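Local coordinates for protein similar to sp|P32453 Saccharomyces cerevisiae YNL315c ATP11 (Candida glabrata CBS 138, PDB 2P4F) that probably acts as a mitochondrial chaperone of the ATP11 family that binds unfolded protein, consistent with a part in assembling the F1 sector of ATP synthase, at residues Asp132-Val137 and Val242-Ala247; Phe157-Pro162 and Gln182-Gln187; Cys196-Leu201 and Lys212-Ile217. All blocks are in the same frame, centred on the assembly; numbering follows the deposited sequence.

Interaction 1 (Asp132-Val137 and Val242-Ala247); sequences DSLVAV and VSLQDA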
ATOM      1  N   ASP A 132       3.952   1.327  15.874  1.00 38.12           N
ATOM      2  CA  ASP A 132       3.040   1.922  14.909  1.00 34.60           C
ATOM      3  C   ASP A 132       3.407   1.500  13.496  1.00 32.65           C
ATOM      4  O   ASP A 132       2.874   2.112  12.573  1.00 28.78           O
ATOM      5  CB  ASP A 132       3.106   3.440  15.092  1.00 37.66           C
ATOM      6  CG  ASP A 132       4.500   3.963  14.782  1.00 42.31           C
ATOM      7  OD1 ASP A 132       5.484   3.207  14.722  1.00 40.29           O
ATOM      8  OD2 ASP A 132       4.621   5.188  14.590  1.00 52.96           O
ATOM      9  N   SER A 133       4.258   0.506  13.312  1.00 32.92           N
ATOM     10  CA  SER A 133       4.888   0.230  12.014  1.00 27.09           C
ATOM     11  C   SER A 133       4.416  -1.049  11.351  1.00 25.01           C
ATOM     12  O   SER A 133       4.276  -2.043  12.050  1.00 31.25           O
ATOM     13  CB  SER A 133       6.424   0.134  12.169  1.00 37.56           C
ATOM     14  OG  SER A 133       6.854   1.489  12.333  1.00 49.95           O
ATOM     15  N   LEU A 134       4.264  -0.930  10.041  1.00 26.07           N
ATOM     16  CA  LEU A 134       4.040  -2.012   9.092  1.00 26.21           C
ATOM     17  C   LEU A 134       5.334  -2.226   8.324  1.00 22.28           C
ATOM     18  O   LEU A 134       5.936  -1.285   7.810  1.00 27.07           O
ATOM     19  CB  LEU A 134       2.936  -1.682   8.074  1.00 28.82           C
ATOM     20  CG  LEU A 134       1.514  -1.450   8.635  1.00 34.77           C
ATOM     21  CD1 LEU A 134       0.508  -1.451   7.506  1.00 48.32           C
ATOM     22  CD2 LEU A 134       1.142  -2.521   9.635  1.00 45.05           C
ATOM     23  N   VAL A 135       5.846  -3.461   8.275  1.00 23.09           N
ATOM     24  CA  VAL A 135       7.111  -3.719   7.630  1.00 22.13           C
ATOM     25  C   VAL A 135       6.978  -4.965   6.777  1.00 21.60           C
ATOM     26  O   VAL A 135       6.397  -5.938   7.269  1.00 28.06           O
ATOM     27  CB  VAL A 135       8.240  -3.930   8.667  1.00 26.16           C
ATOM     28  CG1 VAL A 135       9.576  -4.163   7.991  1.00 26.13           C
ATOM     29  CG2 VAL A 135       8.327  -2.713   9.584  1.00 34.69           C
ATOM     30  N   ALA A 136       7.497  -4.946   5.554  1.00 20.18           N
ATOM     31  CA  ALA A 136       7.457  -6.147   4.718  1.00 20.09           C
ATOM     32  C   ALA A 136       8.614  -6.113   3.746  1.00 18.92           C
ATOM     33  O   ALA A 136       9.179  -5.042   3.493  1.00 19.37           O
ATOM     34  CB  ALA A 136       6.140  -6.251   3.942  1.00 23.11           C
ATOM     35  N   VAL A 137       8.910  -7.301   3.219  1.00 21.79           N
ATOM     36  CA  VAL A 137       9.783  -7.416   2.065  1.00 21.96           C
ATOM     37  C   VAL A 137       9.005  -8.194   1.000  1.00 22.87           C
ATOM     38  O   VAL A 137       8.548  -9.307   1.335  1.00 32.72           O
ATOM     39  CB  VAL A 137      11.085  -8.118   2.453  1.00 29.45           C
ATOM     40  CG1 VAL A 137      11.956  -8.297   1.222  1.00 39.58           C
ATOM     41  CG2 VAL A 137      11.793  -7.293   3.518  1.00 33.52           C
ATOM     42  N   VAL A 242      -7.576   4.103  13.899  1.00 33.51           N
ATOM     43  CA  VAL A 242      -7.243   2.960  13.085  1.00 30.37           C
ATOM     44  C   VAL A 242      -6.146   2.180  13.802  1.00 30.83           C
ATOM     45  O   VAL A 242      -5.060   2.726  14.066  1.00 37.24           O
ATOM     46  CB  VAL A 242      -6.762   3.348  11.676  1.00 29.16           C
ATOM     47  CG1 VAL A 242      -6.336   2.106  10.877  1.00 30.59           C
ATOM     48  CG2 VAL A 242      -7.869   4.101  10.948  1.00 32.23           C
ATOM     49  N   SER A 243      -6.387   0.920  14.127  1.00 30.44           N
ATOM     50  CA  SER A 243      -5.347   0.134  14.779  1.00 32.48           C
ATOM     51  C   SER A 243      -4.348  -0.405  13.775  1.00 31.01           C
ATOM     52  O   SER A 243      -4.551  -0.356  12.569  1.00 30.43           O
ATOM     53  CB  SER A 243      -5.977  -1.037  15.556  1.00 34.50           C
ATOM     54  OG  SER A 243      -6.412  -2.035  14.644  1.00 37.12           O
ATOM     55  N   LEU A 244      -3.251  -0.952  14.269  1.00 32.89           N
ATOM     56  CA  LEU A 244      -2.271  -1.564  13.352  1.00 33.27           C
ATOM     57  C   LEU A 244      -2.908  -2.741  12.650  1.00 32.62           C
ATOM     58  O   LEU A 244      -2.694  -3.020  11.480  1.00 30.92           O
ATOM     59  CB  LEU A 244      -1.074  -1.939  14.228  1.00 40.33           C
ATOM     60  CG  LEU A 244       0.221  -2.233  13.497  1.00 45.77           C
ATOM     61  CD1 LEU A 244       0.626  -1.087  12.562  1.00 46.42           C
ATOM     62  CD2 LEU A 244       1.348  -2.516  14.472  1.00 48.23           C
ATOM     63  N   GLN A 245      -3.774  -3.467  13.351  1.00 36.83           N
ATOM     64  CA  GLN A 245      -4.493  -4.560  12.717  1.00 37.62           C
ATOM     65  C   GLN A 245      -5.445  -4.054  11.633  1.00 33.53           C
ATOM     66  O   GLN A 245      -5.531  -4.716  10.587  1.00 33.39           O
ATOM     67  CB  GLN A 245      -5.252  -5.362  13.783  1.00 42.41           C
ATOM     68  CG  GLN A 245      -4.334  -5.660  14.962  1.00 51.38           C
ATOM     69  CD  GLN A 245      -4.381  -4.607  16.054  1.00 56.36           C
ATOM     70  OE1 GLN A 245      -3.470  -3.801  16.205  1.00 54.13           O
ATOM     71  NE2 GLN A 245      -5.463  -4.584  16.842  1.00 72.82           N
ATOM     72  N   ASP A 246      -6.115  -2.931  11.890  1.00 31.25           N
ATOM     73  CA  ASP A 246      -7.026  -2.425  10.858  1.00 29.93           C
ATOM     74  C   ASP A 246      -6.195  -2.070   9.633  1.00 26.38           C
ATOM     75  O   ASP A 246      -6.603  -2.322   8.490  1.00 27.50           O
ATOM     76  CB  ASP A 246      -7.805  -1.204  11.289  1.00 34.05           C
ATOM     77  CG  ASP A 246      -8.774  -1.353  12.439  1.00 37.31           C
ATOM     78  OD1 ASP A 246      -9.407  -2.429  12.610  1.00 52.18           O
ATOM     79  OD2 ASP A 246      -8.911  -0.348  13.210  1.00 37.76           O
ATOM     80  N   ALA A 247      -5.046  -1.450   9.880  1.00 27.98           N
ATOM     81  CA  ALA A 247      -4.220  -1.030   8.723  1.00 25.25           C
ATOM     82  C   ALA A 247      -3.705  -2.217   7.921  1.00 25.56           C
ATOM     83  O   ALA A 247      -3.622  -2.237   6.689  1.00 25.78           O
ATOM     84  CB  ALA A 247      -3.084  -0.163   9.291  1.00 25.35           C
TER
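Leu134 and Leu244 meet methyl to methyl where strand 133-139, an outermost strand of the antiparallel half barrel, comes up against the first turn of helix 244-257. Leu134 CD2 and Leu244 CD1 lie 3.3 Å apart, tighter than usual van der Waals contact, as the two side chains slide past each other in opposite directions. Leu244 has CG anti to its backbone N (chi1 -164°), and both its methyls lie near the strand backbone: CD2 of Leu244 sits 3.8 Å from Ser133 O, and CD1 also approaches the carbonyl oxygens of Asp132 and Ser133. One turn further along the helix, Ala247 CB comes within 4.2 Å of Leu134 CD1. The small side chain of Ala247 suits a place where the helix lies close over the sheet, for it also touches Val236 on the adjoining strand.

Behind this apolar contact, each partner is fixed by polar groups. Backbone hydrogen bonds of Asp132 with Val236 and of Leu134 with Gly234 hold the strand to its neighbour, while the carboxylate of Asp132 forms a salt bridge with Arg130. The helix start is set by a capping box, in which short polar side chains satisfy backbone N-H groups: Asp246 N donates to Ser243 OG at 2.9 Å. In return Ser243 N reaches Asp246 OD2, itself salt-bridged to Arg163, at 3.0 Å from 41° above the carboxylate plane.

Interaction 2 (Phe157-Pro162 and Gln182-Gln187); sequences FVLPLP and QYVQWQ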
ATOM      1  N   PHE A 157      -8.613   4.766  -4.975  1.00 15.05           N
ATOM      2  CA  PHE A 157      -9.673   3.784  -4.745  1.00 15.23           C
ATOM      3  C   PHE A 157     -10.350   4.111  -3.418  1.00 15.25           C
ATOM      4  O   PHE A 157      -9.932   5.040  -2.727  1.00 15.55           O
ATOM      5  CB  PHE A 157      -9.131   2.362  -4.766  1.00 16.27           C
ATOM      6  CG  PHE A 157     -10.180   1.264  -5.021  1.00 16.90           C
ATOM      7  CD1 PHE A 157     -11.155   1.425  -6.025  1.00 17.10           C
ATOM      8  CD2 PHE A 157     -10.167   0.109  -4.285  1.00 18.38           C
ATOM      9  CE1 PHE A 157     -12.097   0.423  -6.296  1.00 17.95           C
ATOM     10  CE2 PHE A 157     -11.095  -0.906  -4.551  1.00 19.60           C
ATOM     11  CZ  PHE A 157     -12.039  -0.733  -5.560  1.00 19.03           C
ATOM     12  N   VAL A 158     -11.431   3.387  -3.115  1.00 16.97           N
ATOM     13  CA  VAL A 158     -12.085   3.495  -1.798  1.00 17.02           C
ATOM     14  C   VAL A 158     -12.174   2.107  -1.227  1.00 16.93           C
ATOM     15  O   VAL A 158     -12.454   1.150  -1.997  1.00 20.29           O
ATOM     16  CB  VAL A 158     -13.495   4.104  -1.960  1.00 21.09           C
ATOM     17  CG1 VAL A 158     -14.237   4.056  -0.658  1.00 24.29           C
ATOM     18  CG2 VAL A 158     -13.325   5.541  -2.478  1.00 22.35           C
ATOM     19  N   LEU A 159     -11.924   1.940   0.078  1.00 19.07           N
ATOM     20  CA  LEU A 159     -12.104   0.656   0.702  1.00 18.71           C
ATOM     21  C   LEU A 159     -12.867   0.827   1.997  1.00 19.17           C
ATOM     22  O   LEU A 159     -12.672   1.825   2.682  1.00 21.31           O
ATOM     23  CB  LEU A 159     -10.762  -0.008   1.094  1.00 21.15           C
ATOM     24  CG  LEU A 159      -9.926  -0.586  -0.031  1.00 24.30           C
ATOM     25  CD1 LEU A 159      -8.574  -1.036   0.559  1.00 26.88           C
ATOM     26  CD2 LEU A 159     -10.596  -1.752  -0.756  1.00 24.72           C
ATOM     27  N   PRO A 160     -13.671  -0.154   2.361  1.00 21.06           N
ATOM     28  CA  PRO A 160     -14.313  -0.050   3.651  1.00 22.61           C
ATOM     29  C   PRO A 160     -13.398  -0.565   4.768  1.00 25.19           C
ATOM     30  O   PRO A 160     -12.652  -1.537   4.633  1.00 32.63           O
ATOM     31  CB  PRO A 160     -15.500  -1.031   3.492  1.00 28.61           C
ATOM     32  CG  PRO A 160     -14.962  -2.082   2.565  1.00 32.05           C
ATOM     33  CD  PRO A 160     -14.013  -1.393   1.623  1.00 25.42           C
ATOM     34  N   LEU A 161     -13.486   0.121   5.886  1.00 26.20           N
ATOM     35  CA  LEU A 161     -12.965  -0.425   7.127  1.00 30.13           C
ATOM     36  C   LEU A 161     -14.154  -0.887   7.991  1.00 29.16           C
ATOM     37  O   LEU A 161     -14.989  -0.103   8.469  1.00 30.42           O
ATOM     38  CB  LEU A 161     -12.085   0.645   7.753  1.00 29.42           C
ATOM     39  CG  LEU A 161     -11.432   0.339   9.083  1.00 39.67           C
ATOM     40  CD1 LEU A 161     -10.662  -0.976   8.937  1.00 49.83           C
ATOM     41  CD2 LEU A 161     -10.538   1.499   9.496  1.00 45.53           C
ATOM     42  N   PRO A 162     -14.284  -2.196   8.185  1.00 34.94           N
ATOM     43  CA  PRO A 162     -15.389  -2.712   9.009  1.00 37.79           C
ATOM     44  C   PRO A 162     -15.189  -2.296  10.455  1.00 38.29           C
ATOM     45  O   PRO A 162     -14.055  -2.236  10.956  1.00 46.18           O
ATOM     46  CB  PRO A 162     -15.294  -4.236   8.926  1.00 43.79           C
ATOM     47  CG  PRO A 162     -14.334  -4.471   7.807  1.00 48.61           C
ATOM     48  CD  PRO A 162     -13.444  -3.264   7.651  1.00 40.91           C
ATOM     49  N   GLN A 182     -12.649   4.553   3.351  1.00 16.32           N
ATOM     50  CA  GLN A 182     -11.298   5.100   3.311  1.00 16.55           C
ATOM     51  C   GLN A 182     -10.925   5.398   1.879  1.00 16.47           C
ATOM     52  O   GLN A 182     -11.205   4.544   1.044  1.00 20.48           O
ATOM     53  CB  GLN A 182     -10.307   4.066   3.853  1.00 18.59           C
ATOM     54  CG  GLN A 182     -10.734   3.442   5.183  1.00 20.06           C
ATOM     55  CD  GLN A 182     -10.904   4.420   6.323  1.00 20.52           C
ATOM     56  OE1 GLN A 182     -10.023   5.256   6.547  1.00 24.64           O
ATOM     57  NE2 GLN A 182     -12.004   4.341   7.100  1.00 23.62           N
ATOM     58  N   TYR A 183     -10.277   6.531   1.624  1.00 16.36           N
ATOM     59  CA  TYR A 183      -9.590   6.663   0.341  1.00 16.28           C
ATOM     60  C   TYR A 183      -8.259   5.963   0.398  1.00 15.56           C
ATOM     61  O   TYR A 183      -7.566   6.017   1.435  1.00 17.66           O
ATOM     62  CB  TYR A 183      -9.323   8.143   0.095  1.00 15.91           C
ATOM     63  CG  TYR A 183     -10.438   8.915  -0.582  1.00 16.09           C
ATOM     64  CD1 TYR A 183     -10.925   8.466  -1.805  1.00 17.65           C
ATOM     65  CD2 TYR A 183     -10.959  10.076  -0.052  1.00 18.66           C
ATOM     66  CE1 TYR A 183     -11.945   9.152  -2.468  1.00 18.26           C
ATOM     67  CE2 TYR A 183     -11.961  10.785  -0.692  1.00 18.87           C
ATOM     68  CZ  TYR A 183     -12.460  10.304  -1.906  1.00 19.57           C
ATOM     69  OH  TYR A 183     -13.422  10.972  -2.592  1.00 21.21           O
ATOM     70  N   VAL A 184      -7.896   5.358  -0.723  1.00 15.23           N
ATOM     71  CA  VAL A 184      -6.574   4.806  -0.976  1.00 15.48           C
ATOM     72  C   VAL A 184      -5.958   5.607  -2.098  1.00 14.40           C
ATOM     73  O   VAL A 184      -6.624   5.690  -3.165  1.00 16.53           O
ATOM     74  CB  VAL A 184      -6.670   3.324  -1.395  1.00 17.77           C
ATOM     75  CG1 VAL A 184      -5.294   2.770  -1.782  1.00 20.40           C
ATOM     76  CG2 VAL A 184      -7.329   2.504  -0.285  1.00 22.15           C
ATOM     77  N   GLN A 185      -4.789   6.194  -1.944  1.00 15.23           N
ATOM     78  CA  GLN A 185      -4.186   6.939  -3.047  1.00 14.67           C
ATOM     79  C   GLN A 185      -2.734   6.456  -3.207  1.00 15.43           C
ATOM     80  O   GLN A 185      -1.980   6.478  -2.231  1.00 19.24           O
ATOM     81  CB  GLN A 185      -4.198   8.481  -2.809  1.00 18.15           C
ATOM     82  CG  GLN A 185      -3.812   9.226  -4.110  1.00 22.64           C
ATOM     83  CD  GLN A 185      -3.933  10.735  -3.972  1.00 27.88           C
ATOM     84  OE1 GLN A 185      -4.215  11.275  -2.861  1.00 34.54           O
ATOM     85  NE2 GLN A 185      -3.724  11.423  -5.094  1.00 49.08           N
ATOM     86  N   TRP A 186      -2.392   6.093  -4.442  1.00 14.78           N
ATOM     87  CA  TRP A 186      -1.007   5.789  -4.773  1.00 15.38           C
ATOM     88  C   TRP A 186      -0.326   7.048  -5.294  1.00 16.06           C
ATOM     89  O   TRP A 186      -0.899   7.748  -6.152  1.00 21.18           O
ATOM     90  CB  TRP A 186      -0.952   4.710  -5.833  1.00 16.88           C
ATOM     91  CG  TRP A 186      -1.378   3.360  -5.354  1.00 17.66           C
ATOM     92  CD1 TRP A 186      -2.640   2.805  -5.385  1.00 18.53           C
ATOM     93  CD2 TRP A 186      -0.527   2.371  -4.771  1.00 17.17           C
ATOM     94  NE1 TRP A 186      -2.636   1.524  -4.846  1.00 18.84           N
ATOM     95  CE2 TRP A 186      -1.332   1.247  -4.470  1.00 17.88           C
ATOM     96  CE3 TRP A 186       0.859   2.347  -4.476  1.00 17.95           C
ATOM     97  CZ2 TRP A 186      -0.810   0.096  -3.890  1.00 19.99           C
ATOM     98  CZ3 TRP A 186       1.353   1.191  -3.903  1.00 20.31           C
ATOM     99  CH2 TRP A 186       0.544   0.081  -3.611  1.00 20.47           C
ATOM    100  N   GLN A 187       0.830   7.333  -4.766  1.00 16.56           N
ATOM    101  CA  GLN A 187       1.606   8.505  -5.157  1.00 18.92           C
ATOM    102  C   GLN A 187       2.998   8.050  -5.583  1.00 20.04           C
ATOM    103  O   GLN A 187       3.686   7.284  -4.849  1.00 22.84           O
ATOM    104  CB  GLN A 187       1.689   9.510  -4.001  1.00 25.38           C
ATOM    105  CG  GLN A 187       0.300  10.058  -3.738  1.00 33.12           C
ATOM    106  CD  GLN A 187       0.362  11.462  -3.205  1.00 38.66           C
ATOM    107  OE1 GLN A 187       1.244  11.761  -2.384  1.00 49.73           O
ATOM    108  NE2 GLN A 187      -0.573  12.257  -3.700  1.00 57.64           N
TER
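The ring of Tyr183 meets Phe157 and Val158 along its CD1-CE1 side, with CD1 nearest: Phe157 O lies near the ring plane at the edge, 3.7 Å from Tyr183 CD1. Val158 CG2 approaches the same Tyr183 CD1 obliquely, at 3.8 Å, and Tyr204 adds an edge-to-face contact with the ring. The Phe157 ring turns away from the neighbouring strand to meet Phe257, its plane inclined by about 50°, and Leu290 packs on the Phe157 side chain as well. A third flat group, the amide of Gln182, is folded back by a bend at chi2, which places CD; its NE2 lies 3.8 Å from Leu161 CB and is hydrogen-bonded to Glu180 O, while its OE1 accepts from His214 NE2. Both ends of this buried amide thus have partners, and the aliphatic part of the glutamine can still pack against leucine.

These groups hang on an antiparallel pair at one margin of the sheet, where strand 156-162 is outermost; segments 157-162 and 182-187 run at 140° to each other. Phe157 with Val184 and Leu159 with Gln182 are hydrogen-bonded pairs; Val158 with Tyr183 is the non-hydrogen-bonded pair between them. Phe157 N donates to Val184 O at 2.8 Å, in the carbonyl plane. The return bond, Val184 N to Phe157 O, is 2.9 Å and nearly straight at the hydrogen, but its donor stands 44° above the carbonyl plane. Leu159 N to Gln182 O measures 2.9 Å.

On the face that carries Leu159 and Val184, beta-branched valine suits the extended backbone, and leucine reaches further: Leu159 CD1 rests 3.8 Å from Val184 CG2. Val254 and Phe257 of helix 244-257 pack on Leu159 there.

Interaction 3 (Cys196-Leu201 and Lys212-Ile217); sequences CLITSL and KPHTTI
His214 lies with one ring face against the backbone of Ile198, whose O stands 3.4 Å above the ring plane, over its centre. The imidazole takes up this place with CG between the backbone N and the carbonyl carbon (chi1 51°), the crowded position. Its CE1 touches Ile198 CG2 at 3.6 Å, the two side chains crossing obliquely. Thr215 OG1 meets the ring in its plane and is hydrogen-bonded to His214 ND1 at 2.9 Å; this bond and that of NE2 to Gln182 OE1 hold the ring's rotation.

The backbone here is irregular: His214 and Thr215 both face Ile198, a classic beta bulge at the start of strand 215-220. Ile198 N donates to Thr215 O at 2.9 Å, but the return bond, Thr215 N to Ile198 O, is weak at 3.3 Å. Beyond the bulge the pairing is regular: Cys196 N donates to Ile217 O, and Cys196 O accepts from Ile217 N.

On the face opposite Ile198, Leu197 and Thr216 lie side by side pointing the same way, with Leu197 CD2 3.5 Å from Thr216 CG2. Pro213, which has no N-H to offer the sheet, packs instead, its CA lying 3.5 Å from Thr199 OG1. A water accepts from Ser200 N and may donate to Lys212 O, 3.0 Å away.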
ATOM      1  N   CYS A 196       1.667   4.664  -0.689  1.00 16.92           N
ATOM      2  CA  CYS A 196       0.232   4.372  -0.646  1.00 16.40           C
ATOM      3  C   CYS A 196      -0.311   5.094   0.574  1.00 15.84           C
ATOM      4  O   CYS A 196       0.218   4.838   1.700  1.00 17.78           O
ATOM      5  CB  CYS A 196       0.026   2.840  -0.588  1.00 18.94           C
ATOM      6  SG  CYS A 196      -1.767   2.475  -0.581  1.00 23.40           S
ATOM      7  N   LEU A 197      -1.276   5.994   0.456  1.00 15.60           N
ATOM      8  CA  LEU A 197      -1.784   6.818   1.528  1.00 14.47           C
ATOM      9  C   LEU A 197      -3.239   6.424   1.784  1.00 15.31           C
ATOM     10  O   LEU A 197      -4.006   6.347   0.798  1.00 16.87           O
ATOM     11  CB  LEU A 197      -1.750   8.291   1.129  1.00 17.86           C
ATOM     12  CG  LEU A 197      -0.417   8.843   0.553  1.00 28.72           C
ATOM     13  CD1 LEU A 197      -0.590  10.343   0.297  1.00 32.03           C
ATOM     14  CD2 LEU A 197       0.747   8.520   1.448  1.00 28.48           C
ATOM     15  N   ILE A 198      -3.621   6.187   3.012  1.00 15.16           N
ATOM     16  CA  ILE A 198      -4.990   5.821   3.342  1.00 16.03           C
ATOM     17  C   ILE A 198      -5.557   6.849   4.307  1.00 15.37           C
ATOM     18  O   ILE A 198      -4.961   7.136   5.353  1.00 18.09           O
ATOM     19  CB  ILE A 198      -5.059   4.362   3.862  1.00 19.28           C
ATOM     20  CG1 ILE A 198      -4.246   3.383   2.988  1.00 23.72           C
ATOM     21  CG2 ILE A 198      -6.535   3.924   3.971  1.00 20.19           C
ATOM     22  CD1 ILE A 198      -4.283   1.938   3.514  1.00 29.73           C
ATOM     23  N   THR A 199      -6.722   7.413   3.951  1.00 17.32           N
ATOM     24  CA  THR A 199      -7.321   8.550   4.617  1.00 17.40           C
ATOM     25  C   THR A 199      -8.810   8.301   4.862  1.00 16.17           C
ATOM     26  O   THR A 199      -9.500   7.759   3.973  1.00 19.19           O
ATOM     27  CB  THR A 199      -7.219   9.810   3.729  1.00 20.28           C
ATOM     28  OG1 THR A 199      -5.844   9.972   3.360  1.00 20.46           O
ATOM     29  CG2 THR A 199      -7.694  11.039   4.482  1.00 25.90           C
ATOM     30  N   SER A 200      -9.288   8.671   6.026  1.00 20.12           N
ATOM     31  CA  SER A 200     -10.728   8.445   6.210  1.00 20.65           C
ATOM     32  C   SER A 200     -11.577   9.394   5.388  1.00 20.45           C
ATOM     33  O   SER A 200     -11.355  10.626   5.442  1.00 22.82           O
ATOM     34  CB  SER A 200     -11.065   8.575   7.690  1.00 28.48           C
ATOM     35  OG  SER A 200     -12.451   8.387   7.904  1.00 44.07           O
ATOM     36  N   LEU A 201     -12.528   8.883   4.644  1.00 19.59           N
ATOM     37  CA  LEU A 201     -13.196   9.729   3.646  1.00 19.07           C
ATOM     38  C   LEU A 201     -14.092  10.763   4.303  1.00 19.35           C
ATOM     39  O   LEU A 201     -14.203  11.905   3.850  1.00 22.07           O
ATOM     40  CB  LEU A 201     -13.984   8.794   2.706  1.00 21.46           C
ATOM     41  CG  LEU A 201     -14.631   9.459   1.478  1.00 20.38           C
ATOM     42  CD1 LEU A 201     -14.664   8.470   0.313  1.00 24.66           C
ATOM     43  CD2 LEU A 201     -16.024   9.880   1.792  1.00 27.17           C
ATOM     44  N   LYS A 212      -4.811  14.672   7.199  1.00 20.62           N
ATOM     45  CA  LYS A 212      -3.642  13.781   7.122  1.00 21.55           C
ATOM     46  C   LYS A 212      -4.052  12.311   6.948  1.00 18.32           C
ATOM     47  O   LYS A 212      -4.950  11.866   7.637  1.00 20.87           O
ATOM     48  CB  LYS A 212      -2.862  14.009   8.416  1.00 30.56           C
ATOM     49  CG  LYS A 212      -1.672  13.264   8.861  1.00 42.98           C
ATOM     50  CD  LYS A 212      -1.065  13.851  10.145  1.00 52.27           C
ATOM     51  CE  LYS A 212      -2.085  13.813  11.278  1.00 58.08           C
ATOM     52  NZ  LYS A 212      -1.479  13.322  12.553  1.00 75.60           N
ATOM     53  N   PRO A 213      -3.399  11.544   6.092  1.00 17.37           N
ATOM     54  CA  PRO A 213      -3.682  10.114   6.057  1.00 17.94           C
ATOM     55  C   PRO A 213      -3.415   9.494   7.415  1.00 17.14           C
ATOM     56  O   PRO A 213      -2.437   9.816   8.078  1.00 21.49           O
ATOM     57  CB  PRO A 213      -2.679   9.521   5.059  1.00 20.26           C
ATOM     58  CG  PRO A 213      -2.070  10.682   4.383  1.00 28.73           C
ATOM     59  CD  PRO A 213      -2.329  11.953   5.161  1.00 21.53           C
ATOM     60  N   HIS A 214      -4.256   8.557   7.844  1.00 17.43           N
ATOM     61  CA  HIS A 214      -3.898   7.847   9.086  1.00 17.98           C
ATOM     62  C   HIS A 214      -2.818   6.807   8.836  1.00 18.04           C
ATOM     63  O   HIS A 214      -2.140   6.403   9.788  1.00 21.36           O
ATOM     64  CB  HIS A 214      -5.129   7.183   9.676  1.00 19.91           C
ATOM     65  CG  HIS A 214      -5.928   6.328   8.734  1.00 20.42           C
ATOM     66  ND1 HIS A 214      -5.469   5.113   8.279  1.00 21.19           N
ATOM     67  CD2 HIS A 214      -7.189   6.547   8.218  1.00 21.18           C
ATOM     68  CE1 HIS A 214      -6.415   4.592   7.483  1.00 22.54           C
ATOM     69  NE2 HIS A 214      -7.459   5.450   7.435  1.00 22.06           N
ATOM     70  N   THR A 215      -2.659   6.345   7.599  1.00 17.61           N
ATOM     71  CA  THR A 215      -1.665   5.298   7.273  1.00 18.86           C
ATOM     72  C   THR A 215      -0.870   5.742   6.043  1.00 17.57           C
ATOM     73  O   THR A 215      -1.523   6.074   5.009  1.00 17.97           O
ATOM     74  CB  THR A 215      -2.366   3.964   7.003  1.00 24.28           C
ATOM     75  OG1 THR A 215      -3.040   3.554   8.207  1.00 23.43           O
ATOM     76  CG2 THR A 215      -1.344   2.852   6.697  1.00 24.14           C
ATOM     77  N   THR A 216       0.440   5.759   6.113  1.00 17.32           N
ATOM     78  CA  THR A 216       1.261   6.065   4.924  1.00 17.89           C
ATOM     79  C   THR A 216       2.203   4.903   4.752  1.00 17.46           C
ATOM     80  O   THR A 216       2.879   4.487   5.735  1.00 20.82           O
ATOM     81  CB  THR A 216       2.059   7.357   5.143  1.00 22.24           C
ATOM     82  OG1 THR A 216       1.088   8.451   5.159  1.00 28.43           O
ATOM     83  CG2 THR A 216       3.026   7.700   4.028  1.00 29.30           C
ATOM     84  N   ILE A 217       2.316   4.355   3.572  1.00 17.01           N
ATOM     85  CA  ILE A 217       3.175   3.217   3.283  1.00 16.68           C
ATOM     86  C   ILE A 217       4.148   3.641   2.191  1.00 16.72           C
ATOM     87  O   ILE A 217       3.740   4.227   1.199  1.00 19.28           O
ATOM     88  CB  ILE A 217       2.345   1.998   2.848  1.00 20.03           C
ATOM     89  CG1 ILE A 217       1.241   1.670   3.902  1.00 24.46           C
ATOM     90  CG2 ILE A 217       3.261   0.842   2.580  1.00 20.45           C
ATOM     91  CD1 ILE A 217       0.182   0.757   3.446  1.00 29.11           C
TER
HETATM   92  O   HOH W   1      -7.410  10.137   7.810  1.00 26.65           O

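Overall arrangement
From the N terminus, segment 132-137, on strand 133-139, opens interaction 1 and meets its partner 242-247 only after 104 intervening residues. Within that span two shorter loops close in series. Interaction 2 joins strands 156-162 and 179-190 across a segment that is partly unmodelled; interaction 3 joins strands 193-200 and 215-220 across a connection containing helix 208-211. Neither crosses the other, and interaction 1 encloses both. Strands 179-190 and 193-200 are sheet neighbours, which couples interactions 2 and 3 through the probable hydrogen bond from Tyr183 N to Thr199 O. Helix 244-257 and the loop leading into it then pack back: Val242 and Asp246 touch Leu161, while Val242 touches His214 and Ala247 touches Thr215.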